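Local coordinates for cell wall surface anchor family protein (Streptococcus pneumoniae, PDB 4OQ1) that serves as an ancillary pilin of the pneumococcal pilus, probably anchoring it to the bacterial cell wall, at residues 30-35 with 111-116; 89-92 with 97-100. The protein carries 3 engineered substitutions. All coordinates share one frame; numbering follows the deposited sequence.

Interaction 1. Residues 30-35 with 111-116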
loop_
_atom_site.group_PDB
_atom_site.type_symbol
_atom_site.label_atom_id
_atom_site.label_comp_id
_atom_site.label_asym_id
_atom_site.label_seq_id
_atom_site.Cartn_x
_atom_site.Cartn_y
_atom_site.Cartn_z
ATOM N N LEU A 30 -38.382 -2.325 3.839
ATOM C CA LEU A 30 -37.342 -3.223 4.357
ATOM C C LEU A 30 -36.042 -2.417 4.622
ATOM O O LEU A 30 -35.570 -1.670 3.817
ATOM C CB LEU A 30 -37.052 -4.365 3.343
ATOM C CG LEU A 30 -35.868 -5.292 3.694
ATOM C CD1 LEU A 30 -36.048 -6.153 4.876
ATOM C CD2 LEU A 30 -35.526 -6.109 2.416
ATOM N N VAL A 31 -35.524 -2.591 5.825
ATOM C CA VAL A 31 -34.230 -1.990 6.248
ATOM C C VAL A 31 -33.146 -3.144 6.223
ATOM O O VAL A 31 -33.396 -4.253 6.769
ATOM C CB VAL A 31 -34.406 -1.373 7.693
ATOM C CG1 VAL A 31 -33.098 -1.181 8.429
ATOM C CG2 VAL A 31 -35.140 -0.036 7.650
ATOM N N LEU A 32 -32.043 -2.920 5.491
ATOM C CA LEU A 32 -30.914 -3.843 5.407
ATOM C C LEU A 32 -29.688 -3.197 6.066
ATOM O O LEU A 32 -29.264 -2.116 5.733
ATOM C CB LEU A 32 -30.585 -4.173 3.939
ATOM C CG LEU A 32 -31.692 -4.960 3.222
ATOM C CD1 LEU A 32 -31.498 -5.073 1.751
ATOM C CD2 LEU A 32 -31.803 -6.353 3.822
ATOM N N GLN A 33 -29.120 -3.875 7.043
ATOM C CA GLN A 33 -27.891 -3.431 7.649
ATOM C C GLN A 33 -26.798 -4.365 7.105
ATOM O O GLN A 33 -27.007 -5.567 6.950
ATOM C CB GLN A 33 -28.070 -3.470 9.171
ATOM C CG GLN A 33 -29.011 -2.407 9.701
ATOM C CD GLN A 33 -29.568 -2.671 11.098
ATOM O OE1 GLN A 33 -29.245 -3.667 11.751
ATOM N NE2 GLN A 33 -30.371 -1.739 11.590
ATOM N N LEU A 34 -25.634 -3.812 6.772
ATOM C CA LEU A 34 -24.577 -4.573 6.127
ATOM C C LEU A 34 -23.283 -4.602 6.957
ATOM O O LEU A 34 -23.030 -3.675 7.774
ATOM C CB LEU A 34 -24.234 -3.961 4.796
ATOM C CG LEU A 34 -25.372 -3.692 3.830
ATOM C CD1 LEU A 34 -24.767 -3.152 2.572
ATOM C CD2 LEU A 34 -26.235 -4.930 3.533
ATOM N N GLU A 35 -22.449 -5.571 6.648
ATOM C CA GLU A 35 -21.082 -5.622 7.163
ATOM C C GLU A 35 -20.284 -4.450 6.518
ATOM O O GLU A 35 -20.336 -4.210 5.298
ATOM C CB GLU A 35 -20.442 -6.946 6.816
ATOM C CG GLU A 35 -21.164 -8.241 7.319
ATOM C CD GLU A 35 -20.607 -9.527 6.710
ATOM O OE1 GLU A 35 -19.484 -9.597 6.187
ATOM O OE2 GLU A 35 -21.255 -10.594 6.777
ATOM N N ARG A 111 -30.648 -12.578 -3.768
ATOM C CA ARG A 111 -29.324 -13.096 -4.014
ATOM C C ARG A 111 -28.178 -12.095 -3.930
ATOM O O ARG A 111 -27.022 -12.474 -3.697
ATOM C CB ARG A 111 -29.319 -13.689 -5.398
ATOM C CG ARG A 111 -29.636 -15.183 -5.366
ATOM C CD ARG A 111 -29.490 -15.889 -6.709
ATOM N NE ARG A 111 -28.163 -16.453 -6.897
ATOM C CZ ARG A 111 -27.785 -17.632 -6.438
ATOM N NH1 ARG A 111 -28.636 -18.368 -5.732
ATOM N NH2 ARG A 111 -26.575 -18.097 -6.718
ATOM N N SER A 112 -28.479 -10.824 -4.153
ATOM C CA SER A 112 -27.528 -9.739 -4.112
ATOM C C SER A 112 -28.162 -8.463 -3.572
ATOM O O SER A 112 -29.245 -8.106 -4.016
ATOM C CB SER A 112 -27.168 -9.415 -5.600
ATOM O OG SER A 112 -26.143 -8.445 -5.680
ATOM N N ILE A 113 -27.499 -7.776 -2.649
ATOM C CA ILE A 113 -27.921 -6.454 -2.188
ATOM C C ILE A 113 -27.312 -5.365 -3.094
ATOM O O ILE A 113 -28.005 -4.418 -3.407
ATOM C CB ILE A 113 -27.565 -6.245 -0.782
ATOM C CG1 ILE A 113 -28.347 -7.266 0.022
ATOM C CG2 ILE A 113 -27.892 -4.818 -0.312
ATOM C CD1 ILE A 113 -28.141 -7.262 1.501
ATOM N N ILE A 114 -26.082 -5.563 -3.557
ATOM C CA ILE A 114 -25.388 -4.556 -4.349
ATOM C C ILE A 114 -24.479 -5.226 -5.327
ATOM O O ILE A 114 -23.758 -6.157 -5.002
ATOM C CB ILE A 114 -24.424 -3.709 -3.490
ATOM C CG1 ILE A 114 -25.137 -3.044 -2.355
ATOM C CG2 ILE A 114 -23.746 -2.656 -4.368
ATOM C CD1 ILE A 114 -24.229 -2.171 -1.525
ATOM N N GLN A 115 -24.470 -4.757 -6.558
ATOM C CA GLN A 115 -23.592 -5.376 -7.494
ATOM C C GLN A 115 -23.145 -4.369 -8.508
ATOM O O GLN A 115 -23.919 -4.046 -9.401
ATOM C CB GLN A 115 -24.280 -6.562 -8.188
ATOM C CG GLN A 115 -23.390 -7.330 -9.174
ATOM C CD GLN A 115 -22.011 -7.736 -8.581
ATOM O OE1 GLN A 115 -20.961 -7.122 -8.908
ATOM N NE2 GLN A 115 -22.011 -8.745 -7.671
ATOM N N THR A 116 -21.915 -3.859 -8.349
ATOM C CA THR A 116 -21.378 -2.797 -9.180
ATOM C C THR A 116 -19.968 -3.173 -9.594
ATOM O O THR A 116 -19.396 -4.164 -9.148
ATOM C CB THR A 116 -21.356 -1.414 -8.484
ATOM O OG1 THR A 116 -20.462 -1.406 -7.339
ATOM C CG2 THR A 116 -22.687 -1.047 -8.041
#
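Ile-113 meets Leu-32 and Leu-34 the way a ridge meets a notch. The two leucines rise from the same face of segment 30-35, and the methyls at their ends bound a hollow that receives the isoleucine. With its longer branch extended (chi2 179°), Ile-113 pushes CD1 in deepest, to 3.6 Å from Leu-34 CD2 and 4.0 Å from Leu-32 CD1. Its CG2 methyl follows at the shoulder, lying 4.2 Å from each of the same two leucine methyls. Leu-32 comes head-on, tip to tip, whereas Leu-34 and Ile-113 slip past each other in opposite directions. Ile-114 widens the ridge: its CD1 stands 4.2 Å from Leu-34 CD1. No hydrogen bond links the segments, and the backbones stay apart, with the Leu-32 and Ile-113 CA atoms 8.6 Å from each other. Ile-98, Phe-125, Ala-123 and Tyr-121 add apolar surface around the hollow. Ile-113 and Ile-114 both face Tyr-121, a classic beta bulge, and both reach segment 30-35. Ile-113 sits at a chain corner before strand 114-115 and the leucines near the end of strand 28-33, so parts distant in sheet order meet across the apolar interior, consistent with an Ig-like (IgG-rev) beta sandwich.

Interaction 2. Residues 89-92 with 97-100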
loop_
_atom_site.group_PDB
_atom_site.type_symbol
_atom_site.label_atom_id
_atom_site.label_comp_id
_atom_site.label_asym_id
_atom_site.label_seq_id
_atom_site.Cartn_x
_atom_site.Cartn_y
_atom_site.Cartn_z
ATOM N N PHE A 89 -37.193 -3.413 -6.441
ATOM C CA PHE A 89 -37.620 -2.300 -5.657
ATOM C C PHE A 89 -36.528 -1.252 -5.550
ATOM O O PHE A 89 -35.314 -1.586 -5.546
ATOM C CB PHE A 89 -37.983 -2.768 -4.266
ATOM C CG PHE A 89 -39.025 -3.818 -4.274
ATOM C CD1 PHE A 89 -40.327 -3.549 -4.707
ATOM C CD2 PHE A 89 -38.722 -5.094 -3.850
ATOM C CE1 PHE A 89 -41.287 -4.540 -4.732
ATOM C CE2 PHE A 89 -39.702 -6.091 -3.848
ATOM C CZ PHE A 89 -40.974 -5.827 -4.267
ATOM N N GLU A 90 -36.940 0.008 -5.450
ATOM C CA GLU A 90 -35.992 1.107 -5.240
ATOM C C GLU A 90 -35.308 1.014 -3.921
ATOM O O GLU A 90 -35.959 0.802 -2.885
ATOM C CB GLU A 90 -36.705 2.456 -5.253
ATOM C CG GLU A 90 -37.351 2.755 -6.589
ATOM C CD GLU A 90 -37.633 4.222 -6.836
ATOM O OE1 GLU A 90 -37.035 5.099 -6.147
ATOM O OE2 GLU A 90 -38.453 4.476 -7.762
ATOM N N MET A 91 -33.995 1.233 -3.926
ATOM C CA MET A 91 -33.237 1.284 -2.650
ATOM C C MET A 91 -32.653 2.637 -2.437
ATOM O O MET A 91 -32.281 3.344 -3.384
ATOM C CB MET A 91 -32.059 0.311 -2.578
ATOM C CG MET A 91 -32.068 -0.787 -3.568
ATOM S SD MET A 91 -30.551 -1.763 -3.556
ATOM C CE MET A 91 -30.320 -1.958 -1.813
ATOM N N THR A 92 -32.561 2.985 -1.181
ATOM C CA THR A 92 -31.762 4.132 -0.792
ATOM C C THR A 92 -30.701 3.729 0.287
ATOM O O THR A 92 -31.028 3.026 1.286
ATOM C CB THR A 92 -32.663 5.295 -0.316
ATOM O OG1 THR A 92 -31.850 6.437 -0.023
ATOM C CG2 THR A 92 -33.418 4.931 0.942
ATOM N N GLN A 97 -27.648 2.489 7.309
ATOM C CA GLN A 97 -28.508 1.379 6.757
ATOM C C GLN A 97 -29.227 1.724 5.440
ATOM O O GLN A 97 -29.322 2.881 5.001
ATOM C CB GLN A 97 -29.475 0.906 7.855
ATOM C CG GLN A 97 -30.614 1.854 8.193
ATOM C CD GLN A 97 -31.294 1.586 9.541
ATOM O OE1 GLN A 97 -30.807 0.832 10.378
ATOM N NE2 GLN A 97 -32.434 2.242 9.763
ATOM N N ILE A 98 -29.715 0.686 4.757
ATOM C CA ILE A 98 -30.390 0.802 3.475
ATOM C C ILE A 98 -31.843 0.713 3.809
ATOM O O ILE A 98 -32.238 -0.006 4.764
ATOM C CB ILE A 98 -30.053 -0.369 2.478
ATOM C CG1 ILE A 98 -28.665 -0.263 1.936
ATOM C CG2 ILE A 98 -30.989 -0.442 1.284
ATOM C CD1 ILE A 98 -28.063 -1.625 1.702
ATOM N N GLU A 99 -32.641 1.457 3.068
ATOM C CA GLU A 99 -34.117 1.255 2.982
ATOM C C GLU A 99 -34.534 0.851 1.585
ATOM O O GLU A 99 -34.045 1.384 0.583
ATOM C CB GLU A 99 -34.971 2.467 3.370
ATOM C CG GLU A 99 -35.033 2.738 4.852
ATOM C CD GLU A 99 -35.746 4.058 5.153
ATOM O OE1 GLU A 99 -36.219 4.770 4.216
ATOM O OE2 GLU A 99 -35.828 4.390 6.336
ATOM N N VAL A 100 -35.419 -0.151 1.530
ATOM C CA VAL A 100 -35.963 -0.658 0.284
ATOM C C VAL A 100 -37.450 -0.371 0.385
ATOM O O VAL A 100 -38.069 -0.740 1.385
ATOM C CB VAL A 100 -35.700 -2.178 0.064
ATOM C CG1 VAL A 100 -36.091 -2.518 -1.330
ATOM C CG2 VAL A 100 -34.196 -2.449 0.346
HETATM O O HOH W 1 -35.642 3.450 -0.861
#
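Thr-92 and Glu-99 bind each other through both of their peptide groups, a compact example of how a hairpin is held. The N-H of Thr-92 meets Glu-99 O at 2.8 Å, almost straight at 172°, and the return bond from Glu-99 N to Thr-92 O spans 2.9 Å with a more bent 157°. They form an antiparallel hydrogen-bonded pair whose side chains lie side by side and point the same way, Thr-92 CG2 resting 3.8 Å from Glu-99 CB. The carbonyl of Glu-99 is heavily used: besides the Thr-92 amide it takes a CA-H contact from Met-91 and accepts a hydrogen bond from a water 3.0 Å from Glu-99 O, and that water also donates, weakly, to Glu-90 O.

Next along is the non-hydrogen-bonded pair Met-91 and Val-100, whose side chains occupy the other face. The bend of Met-91 at its last torsion (chi3 44°) swings CE over to Ile-98, 3.5 Å from its CG2, where the two side chains cross at a slant. Val-100 turns CG1 the other way along the strand, to 3.5 Å from Phe-89 CB.

Further out, neighbouring strands fix both partners in place. Backbone hydrogen bonds from Phe-89 to Leu-52 and from Met-91 to His-50 tie segment 89-92 to strand 50-56, while Ile-98 is hydrogen-bonded through the backbone to Leu-32 of strand 28-33. The side of the sheet that carries Ile-98 faces the apolar interior, and the face of Thr-92 and Glu-99 is the more open one. This pairing is that of a beta hairpin built into the middle of a larger sheet, with one face turned to the domain core.

In the fold
Interaction 2 is nested along the chain inside the loop that interaction 1 closes, and their centres lie about 9 Å apart. Strand 28-33 carries one side of interaction 1 and also borders the hairpin of interaction 2: Leu-30 O lies 2.7 Å from Val-100 N, a probable hydrogen bond. Beyond the strand backbones, Gln-33 NE2 lies 2.9 Å from Gln-97 OE1, again a probable hydrogen bond. Segment 111-116 comes close as well, with Ile-113 O 3.7 Å from Met-91 SD. In-sheet pairing in interaction 2 and packing between distant strands in interaction 1 therefore share one apolar interior, in which Ile-98 touches both Leu-34 and Ile-113.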